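Local coordinates for protein acetylene hydratase (PDB 2E7Z) that catalyses the hydration of acetylene to acetaldehyde with a tungsten bis(molybdopterin guanine dinucleotide) cofactor and a [4Fe-4S] cluster, at residues V4-C9 / M44-A49; Y116-R121 / S335-H340; M339-P344 / G377-H382; E461-Q466 / S478-E483. One frame throughout, in Å; residues are numbered along the deposited sequence.

Contact 1 (4-9 with 44-49) closes first along the chain, beside the iron-sulfur cluster, two of whose cysteine ligands it holds. Contacts 2, 3 and 4 follow, all in the molybdopterin oxidoreductase part of the chain. Contact 4 (461-466 with 478-483) adjoins contact 1, centres about 13 Å apart, and two hydrogen bonds tie them, V5 N to S478 OG and Q7 OE1 to R462 NH1; the surroundings of the cluster and one cofactor guanine are thereby joined. Contacts 2 and 3, centres about 8 Å apart, share M339 and H340 just after helix 334-337. Y116 OH of contact 2 reaches V465 N of contact 4. Contacts 1 and 3 are the most distant pair, centres about 34 Å apart.

Contact 1. Residues V4-C9 / M44-A49; sequences VVCQSC and MKSVNA. With SF4 (iron/sulfur cluster), chain D; MGD (2-amino-5,6-dimercapto-7-methyl-3,7,8a,9-tetrahydro-8-oxa-1,3,9,10-tetraaza-anthracen-4-one guanosine dinucleotide), chain F.
S8 and S46 bring the two backbones nearest, with CA atoms 6.0 Å apart; the loop that leaves strand 2-5 passes the short helix 44-47 here without any direct hydrogen bond between the segments. A water joins them instead, held by S8 OG at 2.9 Å and donating to K45 O. The same hydroxyl packs on A49 CB, and it is also hydrogen-bonded to W459 NE1.

Both segments border the [4Fe-4S] cluster. C6 SG binds FE2 at 2.3 Å and C9 SG binds FE4; with C13 and C43 they complete the set of four cysteine ligands. C6 SG lies anti to its own backbone N (chi1 175°). S8 N donates to C6 SG at 3.4 Å, and S46 OG lies 3.2 Å from the same sulfur. Such an N-H would probably draw some charge off the thiolate. S46 CB also rests on the sulfide S4, and S8 CB on S3.

K45 bends at its last two torsions, bringing CE over S3 at 3.7 Å and NZ to within 2.9 Å of N19 on the pterin of one MGD, while NZ donates to D605 O. The lysine thus bridges cluster and pterin. An alanine here would probably leave D605 O without this donor and open a gap between S3 and the pterin amine.

Strand 14-19 lies against this site, with V15 touching both C6 and S46 and its backbone bonded to V4, while helix 617-621 packs on M44 and N48.

Contact 2. Residues Y116-R121 / S335-H340; sequences YGTLRR and SKIQMH
R121 lays one face of its guanidinium against the sulfur of M339: SD stands above the plane, displaced toward the rim, 3.3 Å from NH1. The arginine chain runs extended from CG to NE, with CG anti to the backbone N (chi1 -174°), and its CB, CG and CD pass close by I337 O. NH1 then donates to that oxygen at 2.9 Å, nearly in the guanidinium plane and on a carbonyl lone pair. NH1 also holds K336 O through a water, while NE bonds H507 O.

Closer to the start of helix 118-126, G117 lies under Q338, whose CG comes 3.3 Å from G117 O. A CB on G117 would clash with I337 CB, and its positive phi also calls for glycine. I337 CG2 presses on Y116 O, a buried oxygen that has no polar partner.

R120 crosses Q338 obliquely, its CG 3.6 Å from Q338 NE2, and a water accepts from both R120 N and Q338 NE2. H340 CE1 stands 4.0 Å from R120 CZ, over the centre of the guanidinium, ring and guanidinium planes 84° apart. The carbonyls of A386 and F387 hold its tip. H340 NE2 donates to Q338 OE1, from above the amide plane.

Here the N-cap turn at G117 packs on helix 334-337 and the residues after it, R121 taking the I337 carbonyl, within the molybdopterin oxidoreductase fold.

Contact 3. Residues M339-P344 / G377-H382; sequences MHEALP and GVKYFH
Two loops meet here: a 3-10 turn, 340-342, between helices 334-337 and 345-350, and the irregular stretch 377-382 that follows helix 369-376. H340 and Y380 form the middle of the contact, their CA atoms 6.5 Å apart. A CH-pi contact joins them: H340 CB sits over one face of the tyrosine ring, 3.9 Å from its centroid and 29° off the normal. The imidazole itself leans on Y380 CB, the two rings inclined at 45°.

In one of its two conformers E341 reaches the rim of that ring, OE1 lying 3.2 Å from Y380 CE2 near the ring plane. There the same oxygen accepts from K379 NZ at 2.9 Å, through its syn lone pair, in a salt bridge. K379 is extended throughout, and its CG lies over the opposite face from H340 CB, toward the rim. This is packing between connecting segments of the molybdopterin oxidoreductase fold, well away from the cofactor. An alanine in place of Y380 would probably open a gap between H340 CB and K379 CG and take away the ring edge beside E341 OE1. H382 adds a looser touch, CD2 being 4.1 Å from H340 NE2, and its backbone N is bonded to S335 OG on helix 334-337.

Contact 4. Residues E461-Q466 / S478-E483; sequences ERPVVQ and SQQVVE. With MGD (2-amino-5,6-dimercapto-7-methyl-3,7,8a,9-tetrahydro-8-oxa-1,3,9,10-tetraaza-anthracen-4-one guanosine dinucleotide), chain E.
V464 and S478 make the close end of this contact, a single antiparallel bridge, a hydrogen-bonded pair in which each N-H donates to the other's carbonyl, both bonds 3.0 Å long. Their side chains meet there too, CB to CB at 3.7 Å. P463 CA adds a CA-H...O contact to S478 O, and a water spans R462 O and S478 OG, a hydroxyl also bonded to V5 N. E461, buried as well, makes another CA-H...O contact, CA to V482 O at 3.2 Å, and its CG touches V482 CG2; the carboxylate forms salt bridges to R53 and R58.

The looser, more exposed side belongs to Q480, V482 and E483. Q480, its CG anti to the backbone N (chi1 -173°), runs beside P463, with OE1 3.6 Å from P463 CD. Its NE2 donates to V482 O within its own segment, while E461 O is near but badly angled for a bond.

R462 leaves the backbone away from the partner segment, and its guanidinium meets the cofactor. NH2 and NH1 both donate to O6 of the MGD guanine, at 2.9 and 3.1 Å, near the guanidinium plane. A salt bridge from NH2 to D457 and a hydrogen bond from NH1 to Q7 OE1 hold the same tip.

Strand 2-5 runs along S478 and Q479, with Q479 bonded to H3, while helices 513-520 and 528-531 pack on P463 and V465.

Contact 1. Residues V4-C9 / M44-A49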
# COMPACT_ATOMS: atom_id res chain seq x y z
N VAL A 4 -18.53 0.02 13.67
CA VAL A 4 -17.18 0.57 13.67
C VAL A 4 -16.46 0.05 12.43
O VAL A 4 -16.57 -1.15 12.12
CB VAL A 4 -16.40 0.18 14.97
CG1 VAL A 4 -15.12 0.99 15.10
CG2 VAL A 4 -17.29 0.39 16.20
N VAL A 5 -15.75 0.93 11.73
CA VAL A 5 -14.86 0.47 10.67
C VAL A 5 -13.59 -0.12 11.32
O VAL A 5 -12.84 0.59 12.01
CB VAL A 5 -14.51 1.61 9.69
CG1 VAL A 5 -13.45 1.13 8.71
CG2 VAL A 5 -15.78 2.11 8.97
N CYS A 6 -13.35 -1.42 11.13
CA CYS A 6 -12.16 -2.00 11.70
C CYS A 6 -10.96 -1.46 10.94
O CYS A 6 -10.93 -1.51 9.71
CB CYS A 6 -12.25 -3.51 11.57
SG CYS A 6 -10.76 -4.33 12.14
N GLN A 7 -9.98 -0.93 11.68
CA GLN A 7 -8.74 -0.45 11.07
C GLN A 7 -7.56 -1.28 11.55
O GLN A 7 -6.42 -0.80 11.57
CB GLN A 7 -8.56 1.04 11.35
CG GLN A 7 -9.68 1.87 10.67
CD GLN A 7 -10.16 3.06 11.49
OE1 GLN A 7 -9.42 4.04 11.71
NE2 GLN A 7 -11.43 3.02 11.90
N SER A 8 -7.83 -2.53 11.91
CA SER A 8 -6.75 -3.45 12.24
C SER A 8 -6.04 -3.95 10.97
O SER A 8 -4.93 -4.45 11.04
CB SER A 8 -7.23 -4.61 13.11
OG SER A 8 -7.34 -4.22 14.47
N CYS A 9 -6.68 -3.77 9.81
CA CYS A 9 -5.98 -3.84 8.53
C CYS A 9 -6.76 -2.94 7.58
O CYS A 9 -7.78 -2.36 7.96
CB CYS A 9 -5.77 -5.28 8.00
SG CYS A 9 -7.07 -6.01 6.97
N MET A 44 -9.34 -12.69 13.48
CA MET A 44 -8.71 -12.70 14.79
C MET A 44 -8.08 -11.35 15.14
O MET A 44 -8.04 -10.99 16.30
CB MET A 44 -7.69 -13.83 14.94
CG MET A 44 -6.58 -13.78 13.89
SD MET A 44 -5.38 -15.10 14.15
CE MET A 44 -6.31 -16.57 13.70
N LYS A 45 -7.58 -10.62 14.14
CA LYS A 45 -6.93 -9.33 14.43
C LYS A 45 -7.93 -8.35 15.00
O LYS A 45 -7.61 -7.60 15.92
CB LYS A 45 -6.25 -8.75 13.18
CG LYS A 45 -5.15 -9.69 12.66
CD LYS A 45 -4.40 -9.14 11.44
CE LYS A 45 -5.28 -8.95 10.22
NZ LYS A 45 -5.91 -10.23 9.76
N SER A 46 -9.14 -8.38 14.45
CA SER A 46 -10.22 -7.52 14.94
C SER A 46 -10.83 -8.00 16.24
O SER A 46 -11.06 -7.21 17.16
CB SER A 46 -11.29 -7.39 13.88
OG SER A 46 -12.18 -6.33 14.19
N VAL A 47 -11.12 -9.30 16.31
CA VAL A 47 -11.70 -9.89 17.52
C VAL A 47 -10.86 -9.54 18.74
O VAL A 47 -11.38 -9.28 19.82
CB VAL A 47 -11.81 -11.42 17.40
CG1 VAL A 47 -12.10 -12.06 18.78
CG2 VAL A 47 -12.88 -11.76 16.39
N ASN A 48 -9.54 -9.55 18.55
CA ASN A 48 -8.61 -9.32 19.64
C ASN A 48 -8.02 -7.92 19.64
O ASN A 48 -7.03 -7.67 20.31
CB ASN A 48 -7.51 -10.37 19.58
CG ASN A 48 -8.04 -11.77 19.82
OD1 ASN A 48 -8.47 -12.10 20.92
ND2 ASN A 48 -8.02 -12.60 18.78
N ALA A 49 -8.64 -6.99 18.92
CA ALA A 49 -8.11 -5.64 18.85
C ALA A 49 -7.99 -4.92 20.19
O ALA A 49 -7.10 -4.10 20.39
CB ALA A 49 -8.91 -4.80 17.84
FE1 SF4 D . -9.84 -8.46 9.87
FE2 SF4 D . -10.38 -5.89 10.48
FE3 SF4 D . -11.45 -7.02 8.27
FE4 SF4 D . -8.83 -6.44 8.35
S1 SF4 D . -10.50 -4.91 8.41
S2 SF4 D . -9.78 -8.40 7.55
S3 SF4 D . -8.33 -6.84 10.57
S4 SF4 D . -11.87 -7.65 10.45
PB MGD F . 0.61 -12.23 0.55
O1B MGD F . -0.17 -12.95 1.61
O2B MGD F . 1.90 -11.57 0.93
O3B MGD F . -0.30 -11.10 -0.14
O3A MGD F . -2.39 -9.80 0.22
PA MGD F . -1.86 -11.11 -0.52
O1A MGD F . -1.89 -10.84 -2.00
O2A MGD F . -2.64 -12.30 0.02
O5' MGD F . 0.91 -13.27 -0.65
C5' MGD F . -0.20 -13.99 -1.15
C4' MGD F . 0.25 -14.86 -2.31
O4' MGD F . 0.95 -14.07 -3.27
C3' MGD F . 1.20 -15.96 -1.84
O3' MGD F . 0.54 -17.22 -1.95
C2' MGD F . 2.38 -15.87 -2.78
O2' MGD F . 2.82 -17.12 -3.29
C1' MGD F . 1.82 -14.99 -3.90
N9 MGD F . 2.87 -14.35 -4.72
C8 MGD F . 4.07 -13.88 -4.32
N7 MGD F . 4.77 -13.34 -5.35
C5 MGD F . 3.99 -13.49 -6.45
C6 MGD F . 4.10 -13.16 -7.89
O6 MGD F . 5.13 -12.64 -8.35
N1 MGD F . 3.06 -13.47 -8.68
C2 MGD F . 1.93 -14.06 -8.23
N2 MGD F . 0.93 -14.31 -9.10
N3 MGD F . 1.77 -14.39 -6.92
C4 MGD F . 2.74 -14.13 -6.02
C10 MGD F . -1.68 -8.57 0.33
C11 MGD F . -2.56 -7.74 1.25
O11 MGD F . -2.86 -8.50 2.43
C12 MGD F . -1.96 -6.40 1.62
S12 MGD F . -1.03 -5.54 0.49
C13 MGD F . -2.15 -5.86 2.84
S13 MGD F . -1.64 -4.28 3.24
C14 MGD F . -2.79 -6.64 3.93
N15 MGD F . -1.78 -7.21 4.82
C16 MGD F . -2.18 -8.16 5.69
C17 MGD F . -1.40 -8.54 6.89
O17 MGD F . -0.30 -8.00 7.15
N18 MGD F . -1.91 -9.50 7.68
C19 MGD F . -3.07 -10.13 7.42
N19 MGD F . -3.51 -11.08 8.28
N20 MGD F . -3.84 -9.84 6.34
C21 MGD F . -3.44 -8.89 5.47
N22 MGD F . -4.19 -8.60 4.39
C23 MGD F . -3.66 -7.75 3.34
O HOH W 1 -5.55 -5.73 16.10

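Contact 2. Residues Y116-R121 / S335-H340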
# COMPACT_ATOMS: atom_id res chain seq x y z
N TYR A 116 -7.89 14.08 6.96
CA TYR A 116 -8.84 14.63 5.99
C TYR A 116 -8.19 15.63 5.03
O TYR A 116 -8.87 16.49 4.47
CB TYR A 116 -10.06 15.24 6.67
CG TYR A 116 -10.82 14.24 7.50
CD1 TYR A 116 -11.73 13.38 6.90
CD2 TYR A 116 -10.58 14.10 8.87
CE1 TYR A 116 -12.43 12.43 7.64
CE2 TYR A 116 -11.25 13.12 9.63
CZ TYR A 116 -12.17 12.29 8.99
OH TYR A 116 -12.85 11.32 9.68
N GLY A 117 -6.89 15.50 4.79
CA GLY A 117 -6.15 16.40 3.89
C GLY A 117 -5.30 17.43 4.60
O GLY A 117 -4.50 18.14 3.94
N THR A 118 -5.45 17.54 5.93
CA THR A 118 -4.72 18.57 6.63
C THR A 118 -3.22 18.29 6.77
O THR A 118 -2.46 19.23 7.01
CB THR A 118 -5.33 18.88 8.02
OG1 THR A 118 -5.29 17.72 8.85
CG2 THR A 118 -6.77 19.37 7.87
N LEU A 119 -2.79 17.04 6.59
CA LEU A 119 -1.37 16.76 6.64
C LEU A 119 -0.64 17.37 5.45
O LEU A 119 0.31 18.10 5.63
CB LEU A 119 -1.13 15.25 6.80
CG LEU A 119 0.33 14.79 6.94
CD1 LEU A 119 1.12 14.68 5.62
CD2 LEU A 119 1.12 15.58 8.01
N ARG A 120 -1.12 17.09 4.24
CA ARG A 120 -0.46 17.72 3.09
C ARG A 120 -0.73 19.24 3.09
O ARG A 120 0.10 20.01 2.63
CB ARG A 120 -0.89 17.12 1.74
CG ARG A 120 -0.45 15.68 1.58
CD ARG A 120 1.07 15.46 1.56
NE ARG A 120 1.83 16.02 0.42
CZ ARG A 120 2.01 15.37 -0.72
NH1 ARG A 120 1.39 14.22 -0.98
NH2 ARG A 120 2.76 15.96 -1.65
N ARG A 121 -1.88 19.66 3.64
CA ARG A 121 -2.15 21.09 3.82
C ARG A 121 -1.01 21.75 4.58
O ARG A 121 -0.43 22.76 4.15
CB ARG A 121 -3.49 21.28 4.49
CG ARG A 121 -3.99 22.72 4.63
CD ARG A 121 -5.32 22.67 5.35
NE ARG A 121 -5.98 23.98 5.45
CZ ARG A 121 -6.87 24.46 4.57
NH1 ARG A 121 -7.21 23.74 3.49
NH2 ARG A 121 -7.41 25.68 4.76
N SER A 335 -8.48 16.28 -1.63
CA SER A 335 -7.53 16.94 -2.50
C SER A 335 -7.58 18.44 -2.36
O SER A 335 -6.53 19.08 -2.44
CB SER A 335 -7.82 16.62 -3.98
OG SER A 335 -7.71 15.21 -4.21
N LYS A 336 -8.77 19.00 -2.16
CA LYS A 336 -8.92 20.45 -2.05
C LYS A 336 -8.41 20.94 -0.69
O LYS A 336 -7.75 21.96 -0.60
CB LYS A 336 -10.37 20.83 -2.27
CG LYS A 336 -10.90 20.41 -3.64
CD LYS A 336 -12.14 21.19 -4.03
CE LYS A 336 -12.20 21.39 -5.54
NZ LYS A 336 -10.98 22.07 -6.04
N ILE A 337 -8.70 20.15 0.36
CA ILE A 337 -8.21 20.47 1.72
C ILE A 337 -6.67 20.47 1.73
O ILE A 337 -6.05 21.28 2.41
CB ILE A 337 -8.84 19.51 2.79
CG1 ILE A 337 -10.34 19.79 2.83
CG2 ILE A 337 -8.19 19.73 4.17
CD1 ILE A 337 -11.15 18.77 3.61
N GLN A 338 -6.07 19.59 0.95
CA GLN A 338 -4.60 19.48 0.90
C GLN A 338 -3.88 20.71 0.31
O GLN A 338 -2.69 20.87 0.56
CB GLN A 338 -4.18 18.23 0.13
CG GLN A 338 -4.57 16.95 0.85
CD GLN A 338 -4.20 15.69 0.09
OE1 GLN A 338 -4.27 15.69 -1.15
NE2 GLN A 338 -3.85 14.60 0.82
N MET A 339 -4.57 21.54 -0.48
CA MET A 339 -4.00 22.82 -0.97
C MET A 339 -2.68 22.61 -1.67
O MET A 339 -1.72 23.36 -1.46
CB MET A 339 -3.81 23.79 0.20
CG MET A 339 -5.11 24.36 0.67
SD MET A 339 -4.91 25.55 2.03
CE MET A 339 -3.75 26.75 1.34
N HIS A 340 -2.64 21.61 -2.57
CA HIS A 340 -1.48 21.46 -3.46
C HIS A 340 -1.17 22.69 -4.30
O HIS A 340 -0.01 22.94 -4.60
CB HIS A 340 -1.68 20.26 -4.37
CG HIS A 340 -1.80 18.97 -3.62
ND1 HIS A 340 -0.73 18.38 -2.98
CD2 HIS A 340 -2.88 18.18 -3.39
CE1 HIS A 340 -1.15 17.27 -2.39
NE2 HIS A 340 -2.44 17.11 -2.62
O HOH W 2 -3.10 14.90 3.72
O HOH W 3 -8.80 24.18 1.11

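Contact 3. Residues M339-P344 / G377-H382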
# COMPACT_ATOMS: atom_id res chain seq x y z
N MET A 339 -4.57 21.54 -0.48
CA MET A 339 -4.00 22.82 -0.97
C MET A 339 -2.68 22.61 -1.67
O MET A 339 -1.72 23.36 -1.46
CB MET A 339 -3.81 23.79 0.20
CG MET A 339 -5.11 24.36 0.67
SD MET A 339 -4.91 25.55 2.03
CE MET A 339 -3.75 26.75 1.34
N HIS A 340 -2.64 21.61 -2.57
CA HIS A 340 -1.48 21.46 -3.46
C HIS A 340 -1.17 22.69 -4.30
O HIS A 340 -0.01 22.94 -4.60
CB HIS A 340 -1.68 20.26 -4.37
CG HIS A 340 -1.80 18.97 -3.62
ND1 HIS A 340 -0.73 18.38 -2.98
CD2 HIS A 340 -2.88 18.18 -3.39
CE1 HIS A 340 -1.15 17.27 -2.39
NE2 HIS A 340 -2.44 17.11 -2.62
N GLU A 341 -2.18 23.46 -4.63
CA GLU A 341 -1.86 24.63 -5.45
C GLU A 341 -1.02 25.64 -4.69
O GLU A 341 -0.22 26.34 -5.32
CB GLU A 341 -3.09 25.25 -6.12
CG GLU A 341 -2.73 26.34 -7.11
CD GLU A 341 -2.11 25.81 -8.39
OE1 GLU A 341 -2.79 25.06 -9.10
OE2 GLU A 341 -0.96 26.19 -8.71
N ALA A 342 -1.14 25.68 -3.37
CA ALA A 342 -0.37 26.59 -2.55
C ALA A 342 1.12 26.33 -2.53
O ALA A 342 1.88 27.25 -2.25
CB ALA A 342 -0.90 26.64 -1.13
N LEU A 343 1.54 25.08 -2.76
CA LEU A 343 2.97 24.78 -2.75
C LEU A 343 3.61 25.37 -4.01
O LEU A 343 3.20 25.04 -5.13
CB LEU A 343 3.18 23.29 -2.77
CG LEU A 343 4.62 22.77 -2.68
CD1 LEU A 343 5.26 23.17 -1.36
CD2 LEU A 343 4.62 21.28 -2.84
N PRO A 344 4.60 26.27 -3.85
CA PRO A 344 5.18 26.90 -5.04
C PRO A 344 5.79 25.91 -6.02
O PRO A 344 6.34 24.89 -5.60
CB PRO A 344 6.29 27.79 -4.45
CG PRO A 344 5.79 28.14 -3.10
CD PRO A 344 5.19 26.82 -2.62
N GLY A 377 -12.98 18.28 -11.49
CA GLY A 377 -13.05 19.58 -10.86
C GLY A 377 -11.96 19.79 -9.82
O GLY A 377 -12.05 20.68 -8.98
N VAL A 378 -10.93 18.95 -9.89
CA VAL A 378 -9.82 18.99 -8.94
C VAL A 378 -8.55 18.88 -9.76
O VAL A 378 -8.28 17.83 -10.35
CB VAL A 378 -9.91 17.83 -7.91
CG1 VAL A 378 -8.67 17.76 -7.09
CG2 VAL A 378 -11.11 18.06 -6.99
N LYS A 379 -7.77 19.95 -9.79
CA LYS A 379 -6.54 20.00 -10.57
C LYS A 379 -5.52 19.00 -10.06
O LYS A 379 -4.88 18.29 -10.85
CB LYS A 379 -5.94 21.40 -10.53
CG LYS A 379 -4.61 21.49 -11.26
CD LYS A 379 -4.14 22.93 -11.34
CE LYS A 379 -2.74 22.99 -11.86
NZ LYS A 379 -2.28 24.40 -11.91
N TYR A 380 -5.35 18.95 -8.74
CA TYR A 380 -4.44 18.02 -8.10
C TYR A 380 -5.27 16.92 -7.43
O TYR A 380 -5.61 17.03 -6.25
CB TYR A 380 -3.56 18.73 -7.06
CG TYR A 380 -2.62 19.73 -7.68
CD1 TYR A 380 -1.42 19.31 -8.26
CD2 TYR A 380 -2.94 21.09 -7.72
CE1 TYR A 380 -0.54 20.21 -8.80
CE2 TYR A 380 -2.07 22.01 -8.30
CZ TYR A 380 -0.87 21.55 -8.84
OH TYR A 380 0.05 22.39 -9.38
N PHE A 381 -5.58 15.86 -8.17
CA PHE A 381 -6.47 14.81 -7.72
C PHE A 381 -5.57 13.85 -6.99
O PHE A 381 -4.79 13.12 -7.58
CB PHE A 381 -7.13 14.18 -8.95
CG PHE A 381 -7.96 12.95 -8.68
CD1 PHE A 381 -8.53 12.68 -7.45
CD2 PHE A 381 -8.21 12.05 -9.73
CE1 PHE A 381 -9.29 11.53 -7.26
CE2 PHE A 381 -8.98 10.91 -9.55
CZ PHE A 381 -9.54 10.65 -8.31
N HIS A 382 -5.66 13.88 -5.66
CA HIS A 382 -4.84 13.02 -4.78
C HIS A 382 -5.52 11.67 -4.76
O HIS A 382 -6.22 11.33 -3.81
CB HIS A 382 -4.77 13.63 -3.39
CG HIS A 382 -3.85 12.89 -2.47
ND1 HIS A 382 -4.30 11.89 -1.63
CD2 HIS A 382 -2.52 13.01 -2.26
CE1 HIS A 382 -3.28 11.45 -0.91
NE2 HIS A 382 -2.19 12.10 -1.28

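Contact 4. Residues E461-Q466 / S478-E483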
# COMPACT_ATOMS: atom_id res chain seq x y z
N GLU A 461 -11.38 4.11 19.37
CA GLU A 461 -11.42 5.34 20.16
C GLU A 461 -11.73 6.57 19.32
O GLU A 461 -11.50 7.72 19.77
CB GLU A 461 -10.08 5.57 20.86
CG GLU A 461 -9.63 4.41 21.75
CD GLU A 461 -8.19 4.55 22.24
OE1 GLU A 461 -7.39 5.29 21.60
OE2 GLU A 461 -7.87 3.91 23.26
N ARG A 462 -12.25 6.38 18.11
CA ARG A 462 -12.42 7.53 17.22
C ARG A 462 -13.56 7.38 16.23
O ARG A 462 -13.80 6.28 15.72
CB ARG A 462 -11.11 7.80 16.46
CG ARG A 462 -10.68 6.65 15.50
CD ARG A 462 -9.26 6.90 15.02
NE ARG A 462 -8.77 5.84 14.14
CZ ARG A 462 -7.53 5.35 14.19
NH1 ARG A 462 -7.16 4.40 13.35
NH2 ARG A 462 -6.64 5.84 15.06
N PRO A 463 -14.22 8.49 15.90
CA PRO A 463 -15.15 8.47 14.77
C PRO A 463 -14.36 8.58 13.47
O PRO A 463 -13.26 9.13 13.47
CB PRO A 463 -15.95 9.74 14.97
CG PRO A 463 -14.96 10.71 15.57
CD PRO A 463 -14.07 9.85 16.47
N VAL A 464 -14.92 8.08 12.38
CA VAL A 464 -14.32 8.26 11.05
C VAL A 464 -15.40 8.46 10.01
O VAL A 464 -16.39 7.73 9.98
CB VAL A 464 -13.47 7.02 10.62
CG1 VAL A 464 -12.86 7.25 9.22
CG2 VAL A 464 -12.36 6.73 11.60
N VAL A 465 -15.20 9.47 9.16
CA VAL A 465 -15.93 9.56 7.91
C VAL A 465 -14.99 9.09 6.80
O VAL A 465 -13.87 9.57 6.69
CB VAL A 465 -16.38 11.02 7.63
CG1 VAL A 465 -16.84 11.22 6.16
CG2 VAL A 465 -17.49 11.42 8.59
N GLN A 466 -15.49 8.16 5.99
CA GLN A 466 -14.73 7.68 4.82
C GLN A 466 -15.29 8.32 3.55
O GLN A 466 -16.37 8.90 3.58
CB GLN A 466 -14.88 6.16 4.72
CG GLN A 466 -14.18 5.47 5.89
CD GLN A 466 -14.01 3.98 5.68
OE1 GLN A 466 -14.92 3.31 5.22
NE2 GLN A 466 -12.82 3.45 6.03
N SER A 478 -17.85 5.20 10.79
CA SER A 478 -17.33 4.50 11.94
C SER A 478 -17.66 5.27 13.21
O SER A 478 -17.27 6.43 13.35
CB SER A 478 -15.82 4.36 11.82
OG SER A 478 -15.37 3.46 12.80
N GLN A 479 -18.36 4.64 14.13
CA GLN A 479 -18.66 5.28 15.41
C GLN A 479 -17.52 5.12 16.38
O GLN A 479 -16.82 4.09 16.37
CB GLN A 479 -19.94 4.68 15.98
CG GLN A 479 -21.16 4.87 15.09
CD GLN A 479 -22.41 4.40 15.80
OE1 GLN A 479 -22.60 3.21 16.02
NE2 GLN A 479 -23.22 5.35 16.22
N GLN A 480 -17.37 6.14 17.23
CA GLN A 480 -16.43 6.08 18.35
C GLN A 480 -16.96 5.17 19.46
O GLN A 480 -18.07 5.40 19.96
CB GLN A 480 -16.22 7.46 18.89
CG GLN A 480 -15.15 7.55 19.94
CD GLN A 480 -14.84 8.97 20.36
OE1 GLN A 480 -15.42 9.93 19.84
NE2 GLN A 480 -13.91 9.11 21.28
N VAL A 481 -16.17 4.19 19.90
CA VAL A 481 -16.63 3.30 20.96
C VAL A 481 -16.33 3.87 22.35
O VAL A 481 -17.21 3.91 23.24
CB VAL A 481 -16.09 1.86 20.79
CG1 VAL A 481 -16.70 0.95 21.84
CG2 VAL A 481 -16.43 1.34 19.40
N VAL A 482 -15.09 4.28 22.56
CA VAL A 482 -14.65 4.85 23.85
C VAL A 482 -13.77 6.07 23.63
O VAL A 482 -13.32 6.35 22.52
CB VAL A 482 -13.87 3.81 24.75
CG1 VAL A 482 -14.75 2.61 25.13
CG2 VAL A 482 -12.58 3.34 24.06
N GLU A 483 -13.56 6.85 24.68
CA GLU A 483 -12.60 7.93 24.65
C GLU A 483 -11.20 7.32 24.58
O GLU A 483 -10.97 6.23 25.11
CB GLU A 483 -12.73 8.79 25.93
CG GLU A 483 -14.01 9.64 25.99
CD GLU A 483 -14.08 10.76 24.94
OE1 GLU A 483 -13.02 11.23 24.47
OE2 GLU A 483 -15.21 11.18 24.61
PB MGD E . 3.92 -0.69 9.16
O1B MGD E . 5.22 -0.43 8.44
O2B MGD E . 3.75 -1.92 9.98
O3B MGD E . 2.67 -0.68 8.15
O3A MGD E . 2.74 -0.01 5.73
PA MGD E . 2.12 0.45 7.15
O1A MGD E . 0.63 0.28 7.18
O2A MGD E . 2.73 1.78 7.44
O5' MGD E . 3.68 0.60 10.10
C5' MGD E . 2.38 0.87 10.59
C4' MGD E . 2.56 1.55 11.93
O4' MGD E . 1.29 2.10 12.31
C3' MGD E . 2.89 0.58 13.07
O3' MGD E . 4.11 1.00 13.70
C2' MGD E . 1.69 0.62 14.04
O2' MGD E . 2.00 0.48 15.44
C1' MGD E . 1.13 1.98 13.74
N9 MGD E . -0.31 2.16 13.96
C8 MGD E . -1.31 1.28 13.70
N7 MGD E . -2.51 1.83 13.93
C5 MGD E . -2.28 3.12 14.28
C6 MGD E . -3.09 4.27 14.65
O6 MGD E . -4.34 4.20 14.68
N1 MGD E . -2.42 5.40 14.92
C2 MGD E . -1.10 5.52 14.96
N2 MGD E . -0.55 6.74 15.25
N3 MGD E . -0.30 4.51 14.64
C4 MGD E . -0.85 3.32 14.29
C10 MGD E . 2.03 -0.98 4.97
C11 MGD E . 2.61 -0.95 3.57
O11 MGD E . 3.94 -1.45 3.70
C12 MGD E . 1.79 -1.82 2.65
S12 MGD E . 0.11 -1.55 2.57
C13 MGD E . 2.38 -2.75 1.87
S13 MGD E . 1.48 -3.83 0.91
C14 MGD E . 3.87 -2.91 1.79
N15 MGD E . 4.32 -4.15 2.41
C16 MGD E . 5.67 -4.29 2.46
C17 MGD E . 6.38 -5.57 2.38
O17 MGD E . 5.74 -6.64 2.25
N18 MGD E . 7.73 -5.55 2.45
C19 MGD E . 8.45 -4.41 2.58
N19 MGD E . 9.80 -4.46 2.65
N20 MGD E . 7.86 -3.21 2.68
C21 MGD E . 6.53 -3.10 2.62
N22 MGD E . 5.97 -1.89 2.69
C23 MGD E . 4.55 -1.70 2.44
O HOH W 4 -13.11 4.22 14.08